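Long-range contact in congerin-1 (Conger myriaster, PDB 1C1L), which binds beta-galactosides as a homodimeric galectin whose physiological role is not yet known: residues S27-S32 and A126-L131. Residues are numbered along the deposited sequence; the frame is centred on the assembly and turned at random.
Sequences SPQRFS and AGDARL. With GAL (beta-D-galactopyranose), chain B.
Asp128 turns its carboxylate onto the backbone of Gln29 and Arg30. One oxygen, OD2, takes both amides. Gln29 N donates to Asp128 OD2 at 2.8 Å, from above the carboxylate plane. Arg30 N reaches Asp128 OD2 at 3.2 Å, on the anti side and closer to that plane. CG of Asp128 lies anti to its own carbonyl carbon (chi1 -56°), which swings the carboxylate over the start of strand 30-35. A water bridges Gln29 OE1 and Asp128 OD2. On the aliphatic side, Pro28 CB rests on Asp128 CB at 3.8 Å. Asp128 N returns a nearly straight bond to Arg30 O, 2.8 Å long.

Beyond it the segments pair as antiparallel strands. Ser32 and Ala126 exchange two backbone bonds, and Phe31 faces Gly127 with CA atoms 4.1 Å apart. Gly127 has no side chain, and its CA lies 3.7 Å from Arg30 O. Asp128 then centres an inverse gamma turn, where the chain leaves this sheet of the galectin beta-sandwich for strand 129-136 of the other. Phe31 points between the sheets: its CG meets Ala129 CB at 3.6 Å, and its ring meets Phe88.

Arg30 leads away from Asp128 to the sugar. Its NH1 donates to galactose O4 (2.9 Å) and O3, and NH2 also donates to O3. Asp47 forms a salt bridge with Arg30 NH1, while Tyr52 makes a cation-pi contact with the guanidinium.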
ATOM      1  N   SER A  27      24.134  -0.447  -8.450  1.00 10.84           N
ATOM      2  CA  SER A  27      24.788  -1.731  -8.694  1.00 10.08           C
ATOM      3  C   SER A  27      23.882  -2.964  -8.497  1.00  8.61           C
ATOM      4  O   SER A  27      24.222  -3.903  -7.772  1.00 10.09           O
ATOM      5  CB  SER A  27      26.012  -1.789  -7.793  1.00  8.81           C
ATOM      6  OG  SER A  27      26.698  -0.557  -7.980  1.00 12.08           O
ATOM      7  N   PRO A  28      22.687  -3.008  -9.081  1.00  8.11           N
ATOM      8  CA  PRO A  28      21.758  -4.105  -8.912  1.00  8.59           C
ATOM      9  C   PRO A  28      22.110  -5.363  -9.686  1.00  8.45           C
ATOM     10  O   PRO A  28      22.716  -5.342 -10.754  1.00 10.18           O
ATOM     11  CB  PRO A  28      20.441  -3.526  -9.330  1.00  7.72           C
ATOM     12  CG  PRO A  28      20.860  -2.684 -10.509  1.00  9.20           C
ATOM     13  CD  PRO A  28      22.211  -2.113 -10.125  1.00  8.44           C
ATOM     14  N   GLN A  29      21.714  -6.495  -9.149  1.00  6.74           N
ATOM     15  CA  GLN A  29      21.714  -7.738  -9.906  1.00  7.71           C
ATOM     16  C   GLN A  29      20.348  -7.843 -10.556  1.00  7.44           C
ATOM     17  O   GLN A  29      20.243  -7.904 -11.781  1.00  7.06           O
ATOM     18  CB  GLN A  29      21.947  -8.900  -8.981  1.00  9.17           C
ATOM     19  CG  GLN A  29      23.404  -9.103  -8.658  0.50  8.53           C
ATOM     20  CD  GLN A  29      23.626 -10.395  -7.896  0.50  8.48           C
ATOM     21  OE1 GLN A  29      23.142 -10.588  -6.784  0.50  8.72           O
ATOM     22  NE2 GLN A  29      24.332 -11.347  -8.464  0.50  8.89           N
ATOM     23  N   ARG A  30      19.280  -7.827  -9.741  1.00  6.52           N
ATOM     24  CA  ARG A  30      17.927  -7.982 -10.243  1.00  5.21           C
ATOM     25  C   ARG A  30      16.929  -7.651  -9.155  1.00  6.91           C
ATOM     26  O   ARG A  30      17.316  -7.615  -7.985  1.00  6.52           O
ATOM     27  CB  ARG A  30      17.662  -9.429 -10.681  1.00  5.86           C
ATOM     28  CG  ARG A  30      17.823 -10.463  -9.554  1.00  5.96           C
ATOM     29  CD  ARG A  30      17.658 -11.823 -10.189  1.00  8.33           C
ATOM     30  NE  ARG A  30      17.836 -12.900  -9.231  1.00  9.47           N
ATOM     31  CZ  ARG A  30      16.975 -13.910  -9.093  1.00  7.58           C
ATOM     32  NH1 ARG A  30      15.866 -14.013  -9.823  1.00  6.01           N
ATOM     33  NH2 ARG A  30      17.232 -14.845  -8.187  1.00  9.02           N
ATOM     34  N   PHE A  31      15.683  -7.379  -9.527  1.00  6.49           N
ATOM     35  CA  PHE A  31      14.632  -7.263  -8.527  1.00  6.92           C
ATOM     36  C   PHE A  31      13.317  -7.727  -9.154  1.00  6.30           C
ATOM     37  O   PHE A  31      13.125  -7.648 -10.376  1.00  6.22           O
ATOM     38  CB  PHE A  31      14.474  -5.808  -8.016  1.00  6.88           C
ATOM     39  CG  PHE A  31      13.686  -4.872  -8.914  1.00  7.40           C
ATOM     40  CD1 PHE A  31      14.308  -4.288 -10.017  1.00  9.56           C
ATOM     41  CD2 PHE A  31      12.327  -4.650  -8.661  1.00  8.88           C
ATOM     42  CE1 PHE A  31      13.562  -3.479 -10.871  1.00 11.50           C
ATOM     43  CE2 PHE A  31      11.596  -3.840  -9.522  1.00 10.63           C
ATOM     44  CZ  PHE A  31      12.207  -3.257 -10.627  1.00 14.91           C
ATOM     45  N   SER A  32      12.405  -8.240  -8.335  1.00  5.95           N
ATOM     46  CA  SER A  32      11.119  -8.673  -8.828  1.00  6.21           C
ATOM     47  C   SER A  32       9.928  -8.100  -8.086  1.00  6.34           C
ATOM     48  O   SER A  32       9.995  -7.741  -6.911  1.00  6.51           O
ATOM     49  CB  SER A  32      11.032 -10.185  -8.773  1.00  5.41           C
ATOM     50  OG  SER A  32      11.357 -10.680  -7.476  1.00  7.43           O
ATOM     51  N   ALA A 126      11.038  -8.180  -4.286  1.00  8.66           N
ATOM     52  CA  ALA A 126      12.222  -8.863  -3.788  1.00  6.84           C
ATOM     53  C   ALA A 126      13.451  -8.423  -4.576  1.00  6.38           C
ATOM     54  O   ALA A 126      13.356  -7.901  -5.687  1.00  6.74           O
ATOM     55  CB  ALA A 126      12.089 -10.383  -3.927  1.00  7.03           C
ATOM     56  N   GLY A 127      14.623  -8.576  -3.984  1.00  7.38           N
ATOM     57  CA  GLY A 127      15.839  -8.253  -4.705  1.00  7.93           C
ATOM     58  C   GLY A 127      16.327  -6.840  -4.509  1.00  8.36           C
ATOM     59  O   GLY A 127      16.100  -6.210  -3.473  1.00  8.79           O
ATOM     60  N   ASP A 128      17.008  -6.330  -5.523  1.00  6.78           N
ATOM     61  CA  ASP A 128      17.744  -5.093  -5.404  1.00  7.55           C
ATOM     62  C   ASP A 128      16.986  -3.820  -5.704  1.00  6.62           C
ATOM     63  O   ASP A 128      17.354  -3.050  -6.600  1.00  6.64           O
ATOM     64  CB  ASP A 128      19.007  -5.200  -6.286  1.00  7.94           C
ATOM     65  CG  ASP A 128      19.853  -6.401  -5.911  1.00 12.37           C
ATOM     66  OD1 ASP A 128      20.099  -6.628  -4.728  1.00 12.45           O
ATOM     67  OD2 ASP A 128      20.239  -7.136  -6.800  1.00 12.60           O
ATOM     68  N   ALA A 129      15.967  -3.576  -4.900  1.00  7.66           N
ATOM     69  CA  ALA A 129      15.163  -2.383  -5.034  1.00  7.55           C
ATOM     70  C   ALA A 129      14.402  -2.155  -3.740  1.00  8.06           C
ATOM     71  O   ALA A 129      14.306  -3.057  -2.910  1.00  8.63           O
ATOM     72  CB  ALA A 129      14.158  -2.534  -6.173  1.00  6.33           C
ATOM     73  N   ARG A 130      13.842  -0.960  -3.589  1.00  9.95           N
ATOM     74  CA  ARG A 130      13.074  -0.555  -2.423  1.00 12.00           C
ATOM     75  C   ARG A 130      11.654  -0.186  -2.878  1.00  9.12           C
ATOM     76  O   ARG A 130      11.500   0.640  -3.784  1.00  9.92           O
ATOM     77  CB  ARG A 130      13.770   0.648  -1.779  1.00 15.51           C
ATOM     78  CG  ARG A 130      13.147   1.154  -0.484  1.00 25.81           C
ATOM     79  CD  ARG A 130      13.932   2.336   0.045  1.00 32.19           C
ATOM     80  NE  ARG A 130      13.384   2.781   1.317  1.00 40.70           N
ATOM     81  CZ  ARG A 130      12.902   4.010   1.509  1.00 44.42           C
ATOM     82  NH1 ARG A 130      12.880   4.930   0.538  1.00 46.14           N
ATOM     83  NH2 ARG A 130      12.444   4.326   2.717  1.00 47.02           N
ATOM     84  N   LEU A 131      10.625  -0.816  -2.311  1.00  9.22           N
ATOM     85  CA  LEU A 131       9.228  -0.483  -2.588  1.00  9.24           C
ATOM     86  C   LEU A 131       8.866   0.748  -1.750  1.00  9.13           C
ATOM     87  O   LEU A 131       9.067   0.710  -0.545  1.00 11.19           O
ATOM     88  CB  LEU A 131       8.291  -1.642  -2.203  1.00  9.53           C
ATOM     89  CG  LEU A 131       6.797  -1.430  -2.462  1.00 10.35           C
ATOM     90  CD1 LEU A 131       6.535  -1.305  -3.954  1.00 11.28           C
ATOM     91  CD2 LEU A 131       6.020  -2.608  -1.897  1.00 11.17           C
TER
HETATM   92  C1  GAL B   2      15.151 -18.643 -11.502  1.00  9.28           C
HETATM   93  C2  GAL B   2      15.555 -17.758 -10.323  1.00  8.00           C
HETATM   94  C3  GAL B   2      14.330 -17.381  -9.488  1.00  7.43           C
HETATM   95  C4  GAL B   2      13.221 -16.795 -10.380  1.00  6.15           C
HETATM   96  C5  GAL B   2      12.953 -17.724 -11.557  1.00  7.37           C
HETATM   97  C6  GAL B   2      11.941 -17.147 -12.524  1.00  5.80           C
HETATM   98  O2  GAL B   2      16.485 -18.465  -9.512  1.00  8.83           O
HETATM   99  O3  GAL B   2      14.720 -16.435  -8.505  1.00  7.71           O
HETATM  100  O4  GAL B   2      13.636 -15.519 -10.842  1.00  4.59           O
HETATM  101  O5  GAL B   2      14.173 -17.984 -12.295  1.00  7.19           O
HETATM  102  O6  GAL B   2      11.676 -18.054 -13.565  1.00  8.41           O
HETATM  103  O   HOH W   1      22.784  -8.111  -5.323  1.00 33.48           O